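Local atomic coordinates of ribokinase (Arabidopsis thaliana, PDB entry 6ILS), a protein that catalyses the magnesium-dependent transfer of phosphate from ATP to O-5 of ribose, giving D-ribose 5-phosphate for nucleotide and amino-acid synthesis or the pentose phosphate pathway. Residues P3-V8 / I138-R143; I149-A154 / P176-D181; V164-G169 / D184-N189; T191-L196 / Q209-C214. All blocks are in the same frame, centred on the assembly; numbering follows the deposited sequence.

Interaction 1: P3-V8 / I138-R143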
loop_
_atom_site.group_PDB
_atom_site.type_symbol
_atom_site.label_atom_id
_atom_site.label_comp_id
_atom_site.label_asym_id
_atom_site.label_seq_id
_atom_site.Cartn_x
_atom_site.Cartn_y
_atom_site.Cartn_z
ATOM N N PRO B 3 33.118 8.573 -12.920
ATOM C CA PRO B 3 32.601 9.002 -11.619
ATOM C C PRO B 3 31.078 9.059 -11.652
ATOM O O PRO B 3 30.494 9.754 -12.477
ATOM C CB PRO B 3 33.236 10.389 -11.414
ATOM C CG PRO B 3 33.772 10.786 -12.763
ATOM C CD PRO B 3 34.123 9.511 -13.452
ATOM N N PRO B 4 30.442 8.290 -10.768
ATOM C CA PRO B 4 29.019 7.996 -10.915
ATOM C C PRO B 4 28.094 9.125 -10.534
ATOM O O PRO B 4 28.451 10.017 -9.747
ATOM C CB PRO B 4 28.814 6.817 -9.956
ATOM C CG PRO B 4 29.846 7.040 -8.895
ATOM C CD PRO B 4 31.046 7.563 -9.638
ATOM N N LEU B 5 26.888 9.065 -11.098
ATOM C CA LEU B 5 25.772 9.839 -10.569
ATOM C C LEU B 5 25.373 9.229 -9.242
ATOM O O LEU B 5 25.024 8.041 -9.165
ATOM C CB LEU B 5 24.576 9.844 -11.532
ATOM C CG LEU B 5 23.219 10.248 -10.933
ATOM C CD1 LEU B 5 23.224 11.715 -10.535
ATOM C CD2 LEU B 5 22.083 9.971 -11.925
ATOM N N VAL B 6 25.429 10.029 -8.185
ATOM C CA VAL B 6 24.991 9.541 -6.881
ATOM C C VAL B 6 23.773 10.295 -6.386
ATOM O O VAL B 6 23.796 11.509 -6.194
ATOM C CB VAL B 6 26.111 9.633 -5.841
ATOM C CG1 VAL B 6 25.586 9.170 -4.478
ATOM C CG2 VAL B 6 27.277 8.799 -6.290
ATOM N N VAL B 7 22.681 9.554 -6.220
ATOM C CA VAL B 7 21.418 10.101 -5.770
ATOM C C VAL B 7 21.216 9.722 -4.318
ATOM O O VAL B 7 21.167 8.534 -3.977
ATOM C CB VAL B 7 20.220 9.564 -6.615
ATOM C CG1 VAL B 7 18.916 10.207 -6.166
ATOM C CG2 VAL B 7 20.476 9.797 -8.123
ATOM N N VAL B 8 21.120 10.727 -3.460
ATOM C CA VAL B 8 20.801 10.490 -2.073
ATOM C C VAL B 8 19.407 11.012 -1.844
ATOM O O VAL B 8 19.127 12.195 -2.048
ATOM C CB VAL B 8 21.805 11.176 -1.119
ATOM C CG1 VAL B 8 21.474 10.794 0.338
ATOM C CG2 VAL B 8 23.235 10.764 -1.481
ATOM N N ILE B 138 28.669 13.564 -9.817
ATOM C CA ILE B 138 27.607 14.547 -9.631
ATOM C C ILE B 138 26.628 13.978 -8.617
ATOM O O ILE B 138 26.403 12.775 -8.586
ATOM C CB ILE B 138 26.900 14.900 -10.977
ATOM C CG1 ILE B 138 25.936 16.061 -10.792
ATOM C CG2 ILE B 138 26.166 13.683 -11.577
ATOM C CD1 ILE B 138 25.658 16.826 -12.085
ATOM N N VAL B 139 26.087 14.821 -7.753
ATOM C CA VAL B 139 25.209 14.345 -6.689
ATOM C C VAL B 139 23.842 15.012 -6.779
ATOM O O VAL B 139 23.766 16.222 -6.998
ATOM C CB VAL B 139 25.843 14.607 -5.279
ATOM C CG1 VAL B 139 24.856 14.292 -4.166
ATOM C CG2 VAL B 139 27.108 13.794 -5.122
ATOM N N LEU B 140 22.766 14.221 -6.637
ATOM C CA LEU B 140 21.393 14.726 -6.704
ATOM C C LEU B 140 20.669 14.495 -5.397
ATOM O O LEU B 140 20.677 13.373 -4.895
ATOM C CB LEU B 140 20.576 14.021 -7.814
ATOM C CG LEU B 140 21.020 14.044 -9.258
ATOM C CD1 LEU B 140 19.827 13.680 -10.191
ATOM C CD2 LEU B 140 21.652 15.375 -9.620
ATOM N N LEU B 141 20.053 15.555 -4.874
ATOM C CA LEU B 141 19.249 15.545 -3.656
ATOM C C LEU B 141 17.842 16.054 -3.954
ATOM O O LEU B 141 17.636 16.774 -4.943
ATOM C CB LEU B 141 19.915 16.436 -2.587
ATOM C CG LEU B 141 21.411 16.207 -2.390
ATOM C CD1 LEU B 141 22.008 17.308 -1.490
ATOM C CD2 LEU B 141 21.698 14.789 -1.789
ATOM N N GLN B 142 16.876 15.692 -3.109
ATOM C CA GLN B 142 15.546 16.288 -3.146
ATOM C C GLN B 142 15.126 16.614 -1.707
ATOM O O GLN B 142 15.952 16.563 -0.801
ATOM C CB GLN B 142 14.515 15.360 -3.803
ATOM C CG GLN B 142 15.072 14.520 -4.952
ATOM C CD GLN B 142 15.954 13.368 -4.459
ATOM O OE1 GLN B 142 15.656 12.705 -3.446
ATOM N NE2 GLN B 142 17.038 13.136 -5.165
ATOM N N ARG B 143 13.852 16.922 -1.493
ATOM C CA ARG B 143 13.424 17.269 -0.142
ATOM C C ARG B 143 12.407 16.301 0.433
ATOM O O ARG B 143 11.343 16.697 0.909
ATOM C CB ARG B 143 12.905 18.690 -0.138
ATOM C CG ARG B 143 13.994 19.626 -0.613
ATOM C CD ARG B 143 13.947 20.975 0.058
ATOM N NE ARG B 143 14.043 20.909 1.518
ATOM C CZ ARG B 143 13.176 21.512 2.324
ATOM N NH1 ARG B 143 12.158 22.180 1.797
ATOM N NH2 ARG B 143 13.308 21.439 3.643
HETATM O O HOH W 1 17.824 14.128 -0.828
#

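Interaction 2: I149-A154 / P176-D181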
loop_
_atom_site.group_PDB
_atom_site.type_symbol
_atom_site.label_atom_id
_atom_site.label_comp_id
_atom_site.label_asym_id
_atom_site.label_seq_id
_atom_site.Cartn_x
_atom_site.Cartn_y
_atom_site.Cartn_z
ATOM N N ILE B 149 20.409 15.463 6.899
ATOM C CA ILE B 149 21.117 14.546 6.028
ATOM C C ILE B 149 21.528 15.236 4.730
ATOM O O ILE B 149 22.655 15.065 4.272
ATOM C CB ILE B 149 20.236 13.305 5.729
ATOM C CG1 ILE B 149 19.922 12.576 7.038
ATOM C CG2 ILE B 149 20.932 12.379 4.733
ATOM C CD1 ILE B 149 21.165 12.116 7.781
ATOM N N ASN B 150 20.617 16.013 4.138
ATOM C CA ASN B 150 20.975 16.749 2.919
ATOM C C ASN B 150 22.146 17.694 3.151
ATOM O O ASN B 150 23.018 17.827 2.299
ATOM C CB ASN B 150 19.791 17.550 2.387
ATOM C CG ASN B 150 18.854 16.708 1.540
ATOM O OD1 ASN B 150 19.269 15.721 0.929
ATOM N ND2 ASN B 150 17.595 17.091 1.509
ATOM N N ILE B 151 22.146 18.352 4.306
ATOM C CA ILE B 151 23.214 19.307 4.624
ATOM C C ILE B 151 24.553 18.590 4.715
ATOM O O ILE B 151 25.526 19.007 4.102
ATOM C CB ILE B 151 22.898 20.080 5.921
ATOM C CG1 ILE B 151 21.788 21.094 5.650
ATOM C CG2 ILE B 151 24.153 20.789 6.435
ATOM C CD1 ILE B 151 21.161 21.679 6.882
ATOM N N GLN B 152 24.587 17.458 5.409
ATOM C CA GLN B 152 25.821 16.708 5.554
ATOM C C GLN B 152 26.360 16.192 4.224
ATOM O O GLN B 152 27.571 16.169 4.002
ATOM C CB GLN B 152 25.615 15.535 6.530
ATOM C CG GLN B 152 25.265 15.972 7.953
ATOM C CD GLN B 152 24.997 14.791 8.872
ATOM O OE1 GLN B 152 25.837 13.898 9.025
ATOM N NE2 GLN B 152 23.810 14.768 9.463
ATOM N N VAL B 153 25.470 15.754 3.336
ATOM C CA VAL B 153 25.915 15.246 2.040
ATOM C C VAL B 153 26.498 16.378 1.187
ATOM O O VAL B 153 27.576 16.253 0.614
ATOM C CB VAL B 153 24.745 14.560 1.288
ATOM C CG1 VAL B 153 25.118 14.296 -0.172
ATOM C CG2 VAL B 153 24.366 13.270 1.993
ATOM N N ALA B 154 25.770 17.481 1.115
ATOM C CA ALA B 154 26.180 18.600 0.276
ATOM C C ALA B 154 27.533 19.142 0.735
ATOM O O ALA B 154 28.421 19.377 -0.082
ATOM C CB ALA B 154 25.139 19.680 0.304
ATOM N N PRO B 176 16.674 25.436 4.448
ATOM C CA PRO B 176 17.712 26.007 5.312
ATOM C C PRO B 176 18.823 26.644 4.495
ATOM O O PRO B 176 19.279 26.048 3.523
ATOM C CB PRO B 176 18.245 24.792 6.074
ATOM C CG PRO B 176 17.158 23.770 5.984
ATOM C CD PRO B 176 16.508 23.987 4.663
ATOM N N ASN B 177 19.266 27.834 4.885
ATOM C CA ASN B 177 20.286 28.541 4.116
ATOM C C ASN B 177 21.597 27.815 4.124
ATOM O O ASN B 177 22.407 27.954 3.213
ATOM C CB ASN B 177 20.475 29.958 4.662
ATOM C CG ASN B 177 19.311 30.840 4.338
ATOM O OD1 ASN B 177 18.930 30.963 3.176
ATOM N ND2 ASN B 177 18.705 31.427 5.359
ATOM N N GLU B 178 21.806 27.044 5.180
ATOM C CA GLU B 178 22.976 26.213 5.293
ATOM C C GLU B 178 22.982 25.223 4.127
ATOM O O GLU B 178 24.033 24.868 3.598
ATOM C CB GLU B 178 22.966 25.493 6.638
ATOM C CG GLU B 178 24.219 24.741 6.937
ATOM C CD GLU B 178 24.148 24.083 8.287
ATOM O OE1 GLU B 178 23.047 24.087 8.887
ATOM O OE2 GLU B 178 25.186 23.560 8.747
ATOM N N LEU B 179 21.792 24.807 3.710
ATOM C CA LEU B 179 21.697 23.859 2.602
ATOM C C LEU B 179 21.910 24.587 1.275
ATOM O O LEU B 179 22.729 24.165 0.458
ATOM C CB LEU B 179 20.352 23.132 2.630
ATOM C CG LEU B 179 20.149 22.078 1.522
ATOM C CD1 LEU B 179 21.313 21.099 1.463
ATOM C CD2 LEU B 179 18.823 21.358 1.714
ATOM N N LEU B 180 21.167 25.671 1.065
ATOM C CA LEU B 180 21.334 26.510 -0.129
ATOM C C LEU B 180 22.793 26.924 -0.357
ATOM O O LEU B 180 23.273 26.941 -1.494
ATOM C CB LEU B 180 20.438 27.753 -0.035
ATOM C CG LEU B 180 18.932 27.502 -0.001
ATOM C CD1 LEU B 180 18.151 28.781 0.263
ATOM C CD2 LEU B 180 18.448 26.847 -1.302
ATOM N N ASP B 181 23.514 27.240 0.718
ATOM C CA ASP B 181 24.918 27.640 0.594
ATOM C C ASP B 181 25.853 26.519 0.173
ATOM O O ASP B 181 26.999 26.777 -0.191
ATOM C CB ASP B 181 25.442 28.208 1.925
ATOM C CG ASP B 181 25.123 29.677 2.108
ATOM O OD1 ASP B 181 25.075 30.416 1.099
ATOM O OD2 ASP B 181 24.930 30.094 3.272
#

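Interaction 3: V164-G169 / D184-N189. With ATP (adenosine-5'-triphosphate), chain E.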
loop_
_atom_site.group_PDB
_atom_site.type_symbol
_atom_site.label_atom_id
_atom_site.label_comp_id
_atom_site.label_asym_id
_atom_site.label_seq_id
_atom_site.Cartn_x
_atom_site.Cartn_y
_atom_site.Cartn_z
ATOM N N VAL B 164 26.571 19.624 -7.032
ATOM C CA VAL B 164 25.438 19.143 -6.258
ATOM C C VAL B 164 24.172 19.829 -6.704
ATOM O O VAL B 164 24.097 21.067 -6.716
ATOM C CB VAL B 164 25.631 19.396 -4.747
ATOM C CG1 VAL B 164 24.431 18.883 -3.960
ATOM C CG2 VAL B 164 26.907 18.742 -4.271
ATOM N N ILE B 165 23.175 19.030 -7.070
ATOM C CA ILE B 165 21.877 19.540 -7.483
ATOM C C ILE B 165 20.826 19.225 -6.437
ATOM O O ILE B 165 20.678 18.072 -6.017
ATOM C CB ILE B 165 21.435 18.924 -8.862
ATOM C CG1 ILE B 165 22.497 19.209 -9.925
ATOM C CG2 ILE B 165 20.059 19.451 -9.251
ATOM C CD1 ILE B 165 22.180 18.623 -11.305
ATOM N N LEU B 166 20.098 20.248 -6.014
ATOM C CA LEU B 166 19.003 20.075 -5.095
ATOM C C LEU B 166 17.684 20.338 -5.798
ATOM O O LEU B 166 17.376 21.465 -6.206
ATOM C CB LEU B 166 19.158 20.996 -3.869
ATOM C CG LEU B 166 17.961 21.028 -2.925
ATOM C CD1 LEU B 166 17.760 19.681 -2.196
ATOM C CD2 LEU B 166 18.121 22.172 -1.893
ATOM N N ASP B 167 16.915 19.268 -5.956
ATOM C CA ASP B 167 15.562 19.343 -6.471
ATOM C C ASP B 167 14.717 19.794 -5.303
ATOM O O ASP B 167 14.879 19.283 -4.189
ATOM C CB ASP B 167 15.139 17.974 -7.039
ATOM C CG ASP B 167 13.656 17.878 -7.352
ATOM O OD1 ASP B 167 12.985 18.914 -7.506
ATOM O OD2 ASP B 167 13.150 16.732 -7.437
ATOM N N VAL B 168 13.846 20.767 -5.534
ATOM C CA VAL B 168 13.107 21.376 -4.435
ATOM C C VAL B 168 11.863 20.555 -4.158
ATOM O O VAL B 168 11.192 20.735 -3.143
ATOM C CB VAL B 168 12.768 22.861 -4.745
ATOM C CG1 VAL B 168 12.019 23.509 -3.596
ATOM C CG2 VAL B 168 14.042 23.614 -4.972
ATOM N N GLY B 169 11.579 19.602 -5.043
ATOM C CA GLY B 169 10.433 18.732 -4.861
ATOM C C GLY B 169 10.488 17.976 -3.544
ATOM O O GLY B 169 11.559 17.534 -3.110
ATOM N N ASP B 184 25.163 23.495 -5.667
ATOM C CA ASP B 184 25.614 24.243 -6.840
ATOM C C ASP B 184 24.431 24.658 -7.708
ATOM O O ASP B 184 24.374 25.774 -8.223
ATOM C CB ASP B 184 26.604 23.413 -7.659
ATOM C CG ASP B 184 27.885 23.105 -6.893
ATOM O OD1 ASP B 184 28.754 23.999 -6.812
ATOM O OD2 ASP B 184 28.034 21.976 -6.375
ATOM N N ILE B 185 23.471 23.754 -7.865
ATOM C CA ILE B 185 22.317 24.043 -8.694
ATOM C C ILE B 185 21.048 23.779 -7.921
ATOM O O ILE B 185 20.873 22.698 -7.367
ATOM C CB ILE B 185 22.323 23.184 -9.982
ATOM C CG1 ILE B 185 23.594 23.448 -10.783
ATOM C CG2 ILE B 185 21.064 23.451 -10.796
ATOM C CD1 ILE B 185 23.758 22.566 -12.015
ATOM N N LEU B 186 20.164 24.767 -7.881
ATOM C CA LEU B 186 18.853 24.619 -7.285
ATOM C C LEU B 186 17.855 24.336 -8.408
ATOM O O LEU B 186 17.878 25.027 -9.434
ATOM C CB LEU B 186 18.453 25.891 -6.513
ATOM C CG LEU B 186 17.147 25.813 -5.725
ATOM C CD1 LEU B 186 17.321 24.903 -4.512
ATOM C CD2 LEU B 186 16.684 27.212 -5.279
ATOM N N SER B 187 16.991 23.337 -8.245
ATOM C CA SER B 187 16.015 23.062 -9.305
ATOM C C SER B 187 14.566 23.030 -8.809
ATOM O O SER B 187 14.050 21.981 -8.419
ATOM C CB SER B 187 16.368 21.742 -10.026
ATOM O OG SER B 187 15.595 21.586 -11.221
ATOM N N PRO B 188 13.899 24.197 -8.822
ATOM C CA PRO B 188 12.492 24.317 -8.464
ATOM C C PRO B 188 11.591 24.371 -9.680
ATOM O O PRO B 188 12.048 24.778 -10.750
ATOM C CB PRO B 188 12.439 25.663 -7.750
ATOM C CG PRO B 188 13.408 26.486 -8.554
ATOM C CD PRO B 188 14.524 25.525 -8.979
ATOM N N ASN B 189 10.329 24.006 -9.511
ATOM C CA ASN B 189 9.332 24.391 -10.491
ATOM C C ASN B 189 8.829 25.793 -10.145
ATOM O O ASN B 189 9.358 26.438 -9.236
ATOM C CB ASN B 189 8.171 23.381 -10.570
ATOM C CG ASN B 189 7.384 23.252 -9.275
ATOM O OD1 ASN B 189 7.418 24.121 -8.404
ATOM N ND2 ASN B 189 6.654 22.152 -9.154
HETATM P PG ATP E . 7.834 19.193 -11.388
HETATM O O1G ATP E . 9.092 19.371 -10.617
HETATM O O2G ATP E . 7.464 17.721 -11.478
HETATM O O3G ATP E . 6.686 19.890 -10.724
HETATM P PB ATP E . 7.031 20.647 -13.656
HETATM O O1B ATP E . 7.630 21.059 -14.930
HETATM O O2B ATP E . 6.634 21.866 -12.959
HETATM O O3B ATP E . 8.108 19.833 -12.833
HETATM P PA ATP E . 5.053 18.983 -14.989
HETATM O O1A ATP E . 4.078 19.929 -15.680
HETATM O O2A ATP E . 4.323 17.755 -14.510
HETATM O O3A ATP E . 5.717 19.713 -13.749
HETATM O "O5'" ATP E . 6.147 18.537 -16.017
HETATM C "C5'" ATP E . 7.239 17.742 -15.598
HETATM C "C4'" ATP E . 8.267 17.671 -16.804
HETATM O "O4'" ATP E . 7.542 17.130 -18.056
HETATM C "C3'" ATP E . 8.652 18.841 -17.091
HETATM O "O3'" ATP E . 10.038 18.827 -17.477
HETATM C "C2'" ATP E . 7.750 19.339 -18.392
HETATM O "O2'" ATP E . 8.515 20.376 -19.071
HETATM C "C1'" ATP E . 7.530 18.295 -19.079
HETATM N N9 ATP E . 6.156 18.312 -19.616
HETATM C C8 ATP E . 4.887 18.571 -19.184
HETATM N N7 ATP E . 4.048 18.395 -20.241
HETATM C C5 ATP E . 4.802 18.017 -21.324
HETATM C C6 ATP E . 4.453 17.713 -22.639
HETATM N N6 ATP E . 3.142 17.722 -23.228
HETATM N N1 ATP E . 5.403 17.374 -23.509
HETATM C C2 ATP E . 6.722 17.309 -23.112
HETATM N N3 ATP E . 7.076 17.598 -21.834
HETATM C C4 ATP E . 6.103 17.959 -20.940
#

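Interaction 4: T191-L196 / Q209-C214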
loop_
_atom_site.group_PDB
_atom_site.type_symbol
_atom_site.label_atom_id
_atom_site.label_comp_id
_atom_site.label_asym_id
_atom_site.label_seq_id
_atom_site.Cartn_x
_atom_site.Cartn_y
_atom_site.Cartn_z
ATOM N N THR B 191 5.945 26.830 -8.826
ATOM C CA THR B 191 5.300 26.937 -7.521
ATOM C C THR B 191 6.320 26.863 -6.380
ATOM O O THR B 191 6.235 27.615 -5.409
ATOM C CB THR B 191 4.250 25.852 -7.364
ATOM O OG1 THR B 191 3.319 25.958 -8.448
ATOM C CG2 THR B 191 3.508 25.999 -6.036
ATOM N N GLU B 192 7.300 25.976 -6.510
ATOM C CA GLU B 192 8.350 25.855 -5.507
ATOM C C GLU B 192 9.212 27.101 -5.463
ATOM O O GLU B 192 9.652 27.523 -4.393
ATOM C CB GLU B 192 9.214 24.621 -5.780
ATOM C CG GLU B 192 8.429 23.337 -5.580
ATOM C CD GLU B 192 9.028 22.128 -6.279
ATOM O OE1 GLU B 192 10.047 22.262 -6.998
ATOM O OE2 GLU B 192 8.455 21.035 -6.091
ATOM N N LEU B 193 9.452 27.699 -6.626
ATOM C CA LEU B 193 10.270 28.902 -6.688
ATOM C C LEU B 193 9.546 30.068 -6.021
ATOM O O LEU B 193 10.163 30.868 -5.331
ATOM C CB LEU B 193 10.608 29.255 -8.136
ATOM C CG LEU B 193 11.390 30.547 -8.386
ATOM C CD1 LEU B 193 12.782 30.506 -7.783
ATOM C CD2 LEU B 193 11.454 30.795 -9.904
ATOM N N SER B 194 8.237 30.147 -6.242
ATOM C CA SER B 194 7.407 31.177 -5.620
ATOM C C SER B 194 7.293 30.989 -4.110
ATOM O O SER B 194 7.395 31.952 -3.350
ATOM C CB SER B 194 6.010 31.179 -6.238
ATOM O OG SER B 194 5.153 32.069 -5.544
ATOM N N ARG B 195 7.061 29.749 -3.679
ATOM C CA ARG B 195 6.980 29.448 -2.252
ATOM C C ARG B 195 8.281 29.805 -1.542
ATOM O O ARG B 195 8.264 30.477 -0.509
ATOM C CB ARG B 195 6.656 27.974 -2.022
ATOM C CG ARG B 195 6.523 27.607 -0.555
ATOM C CD ARG B 195 6.750 26.123 -0.349
ATOM N NE ARG B 195 6.050 25.336 -1.355
ATOM C CZ ARG B 195 6.582 24.303 -2.006
ATOM N NH1 ARG B 195 5.857 23.659 -2.910
ATOM N NH2 ARG B 195 7.833 23.917 -1.756
ATOM N N LEU B 196 9.400 29.359 -2.111
ATOM C CA LEU B 196 10.731 29.576 -1.543
ATOM C C LEU B 196 11.152 31.048 -1.505
ATOM O O LEU B 196 11.823 31.487 -0.569
ATOM C CB LEU B 196 11.774 28.780 -2.332
ATOM C CG LEU B 196 13.193 29.346 -2.290
ATOM C CD1 LEU B 196 13.865 28.978 -0.969
ATOM C CD2 LEU B 196 14.027 28.911 -3.478
ATOM N N GLN B 209 13.221 37.546 -11.571
ATOM C CA GLN B 209 13.432 38.279 -10.333
ATOM C C GLN B 209 13.347 37.348 -9.121
ATOM O O GLN B 209 14.030 37.562 -8.115
ATOM C CB GLN B 209 12.425 39.425 -10.218
ATOM C CG GLN B 209 12.726 40.562 -11.192
ATOM C CD GLN B 209 14.221 40.832 -11.319
ATOM O OE1 GLN B 209 14.860 41.332 -10.393
ATOM N NE2 GLN B 209 14.789 40.482 -12.472
ATOM N N ALA B 210 12.518 36.312 -9.213
ATOM C CA ALA B 210 12.501 35.314 -8.149
ATOM C C ALA B 210 13.861 34.612 -8.106
ATOM O O ALA B 210 14.392 34.342 -7.024
ATOM C CB ALA B 210 11.365 34.319 -8.352
ATOM N N VAL B 211 14.436 34.357 -9.287
ATOM C CA VAL B 211 15.753 33.736 -9.403
ATOM C C VAL B 211 16.868 34.651 -8.895
ATOM O O VAL B 211 17.827 34.194 -8.261
ATOM C CB VAL B 211 16.053 33.317 -10.882
ATOM C CG1 VAL B 211 17.526 32.976 -11.060
ATOM C CG2 VAL B 211 15.144 32.135 -11.308
ATOM N N ALA B 212 16.752 35.947 -9.175
ATOM C CA ALA B 212 17.697 36.922 -8.626
ATOM C C ALA B 212 17.699 36.836 -7.089
ATOM O O ALA B 212 18.754 36.898 -6.463
ATOM C CB ALA B 212 17.349 38.340 -9.099
ATOM N N LYS B 213 16.517 36.682 -6.496
ATOM C CA LYS B 213 16.411 36.420 -5.060
ATOM C C LYS B 213 17.181 35.154 -4.676
ATOM O O LYS B 213 17.860 35.132 -3.654
ATOM C CB LYS B 213 14.954 36.280 -4.636
ATOM N N CYS B 214 17.087 34.107 -5.503
ATOM C CA CYS B 214 17.854 32.886 -5.252
ATOM C C CYS B 214 19.353 33.148 -5.312
ATOM O O CYS B 214 20.109 32.579 -4.543
ATOM C CB CYS B 214 17.483 31.764 -6.245
ATOM S SG CYS B 214 15.821 31.202 -6.067
#

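Interaction 1: P3-V8 / I138-R143
Leu5 and Leu140 meet at about a right angle on one face of the central beta-sheet of this PfkB-family kinase, where strand 5-8 runs parallel to strand 138-143. The methyl CD1 of Leu5 lies only 3.5 Å from CG of Leu140, a tight fit. In Leu5, chi1 of 162° sets CG anti to the backbone N, and chi2 of 68° then swings CD1 over to Leu140 and to CG2 of Ile138, the Leu5 and Ile138 side chains crossing obliquely. Ile138 and Leu140 in turn pack on Ala266 of helix 257-270, so apolar groups of that helix lie on this face, which suits branched aliphatic residues. Val7, further along the same face, directs CG1 at the amide end of Gln142, the two side chains again at about a right angle, with Gln142 NE2 3.6 Å from that methyl. Gln142 is a polar residue in a buried place, and its NE2 is satisfied by Gln45. On the other face, Val6 and Val139 meet more loosely, while CD2 of Leu141 comes 3.7 Å from CB of Val8. Valine suits an inner strand, its beta branch being easily held in the extended backbone.

Three backbone bonds hold the strands in register. Val6 N gives to Ile138 O at 2.9 Å and Leu140 N to Val6 O, after which Val8 N gives to Leu140 O. Beyond the last of these the strands separate, and a water takes over: it accepts from Gln142 N at 2.9 Å and lies 2.6 Å from Val8 O.

Interaction 2: I149-A154 / P176-D181
Ile151 and Leu179 form the centre of a helix-helix contact on one side of the Rossmann-like alpha/beta fold, where helix 147-158 lies beside the short helix 177-180. The CA atoms of these two residues are just 5.2 Å apart, and no hydrogen bond joins the segments, so the contact rests on the shape of side chains.

From CB, Ile151 divides into two branches that grip different neighbours. CG1 sits 3.9 Å from CB of Leu179, the two side chains meeting at a slant. CD1, the tip of that branch, reaches 3.7 Å to OE1 of Glu178 and more loosely touches CB of Pro176. The other branch, CG2, stands anti to the backbone N and lies 3.8 Å from Glu178 CD. The extended glutamate thus passes across the isoleucine at about a right angle, covering it with its carboxylate end while OE2 pairs with Lys155 in a salt bridge. A beta-branched residue suits this place because one CB supports both contacts. An alanine here would probably open a gap beside Leu179 CB and leave the Glu178 carboxylate, though still paired with Lys155, without the methyls it lies against.

Pro176, at the N-cap position, can give no backbone N-H, but its O accepts from both Leu179 N and Leu180 N. Leu179 goes deeper: chi1 of -179° sets CG anti to the backbone N, and the methyls beyond it lie between helix 147-158 and Leu166 of the sheet. CD1 lies 4.2 Å from Ala154 CB and 3.8 Å from Asn150 O, while CD2 is 4.0 Å from Asn150 CB.

Interaction 3: V164-G169 / D184-N189
The beta-alpha-beta unit formed by strand 164-170, helix 177-180 and strand 185-187 brings Val164 and Asp184 together at one end and leads to the ATP pocket at the other. At the first end Asp184 acts through both side chain and backbone: OD2 accepts from Val164 N at 2.8 Å through its anti lone pair, and Asp184 N gives to Val164 O. That carbonyl also takes Ile185 N, serving two donors. Aspartate suits this place, its short chain reaching the Val164 N-H. An alanine here would probably leave Val164 N without its acceptor, although the two bonds to Val164 O would remain.

The parallel pairing continues with Leu166 N to Ile185 O at 2.9 Å and Ser187 N to Leu166 O. The last bond, Val168 N to Ser187 O at 3.1 Å, comes from above the carbonyl plane. Ile165 and Ile185 lie side by side, pointing the same way, as do Leu166 and Leu186 on the other face, aliphatic groups suited to a buried strand. Val168 CG2 meets Leu186 CD1 at 3.6 Å and Pro188 CB at 3.8 Å.

Near the active site Asp167 makes an Asx turn, its OD1 accepting Gly169 N at 2.9 Å from above the carboxylate plane and pairing with Lys225 in a salt bridge. Asn189 ND2 gives to the gamma-phosphate oxygen O3G of ATP at 2.8 Å, while its OD1 caps Glu192 N.

The strand pair sits in mid-sheet, with strand 138-143 beyond 164-170 and strand 221-225 beyond 185-187. Helix 257-270 covers the face of Ile165, Ile185 and Ser187, and helix 190-197 follows Asn189.

Interaction 4: T191-L196 / Q209-C214
Leu193 meets Ala210, Val211 and Cys214 where helices 190-197 and 204-216 of the alpha/beta fold pack together. The segment axes cross at 58° and come within 9.9 Å, and the contact is a small, buried one without hydrogen bonds between the segments.

Purely hydrocarbon contacts are made by the fork of Leu193. Its CG stands anti to the backbone N (chi1 176°) and lies 3.8 Å from CB of Ala210. The methyl CD2 is 3.9 Å from the same CB, and it reaches Val211 CG2 at 4.2 Å, those two side chains meeting at a slant. Alanine suits this point because its single methyl can be straddled by the leucine, with the backbones near each other. Val211 also turns to Val222 and Val224 of strand 221-225, which joins the helix pair to the sheet.

Sulphur contacts make up the rest. Cys214, one turn after Ala210, offers a small polarisable thiol that packs well among methyls. Its SG meets a methyl of each of two leucines one turn apart on the other helix: 3.6 Å from Leu193 CD1 and 3.9 Å from Leu196 CD2.

The four contacts follow the chain's course through one alpha/beta fold. Interactions 1 and 3 belong to the same sheet, their centres about 11 Å apart, and strands 138-143 and 164-170 are neighbours in it. Interaction 2 pairs the helices following those two strands; its segments alternate along the chain with those of interaction 3, which it touches through Leu179 on Leu166 and Leu180 on Leu186. It also meets interaction 1, where Asn150 ND2 probably bonds to Gln142 O. Interaction 4 comes last, its centre about 12 Å from that of interaction 3 and about 23 Å from that of interaction 1. Interaction 3 ends at the ATP pocket, and interaction 4 packs the helix starting there against the next.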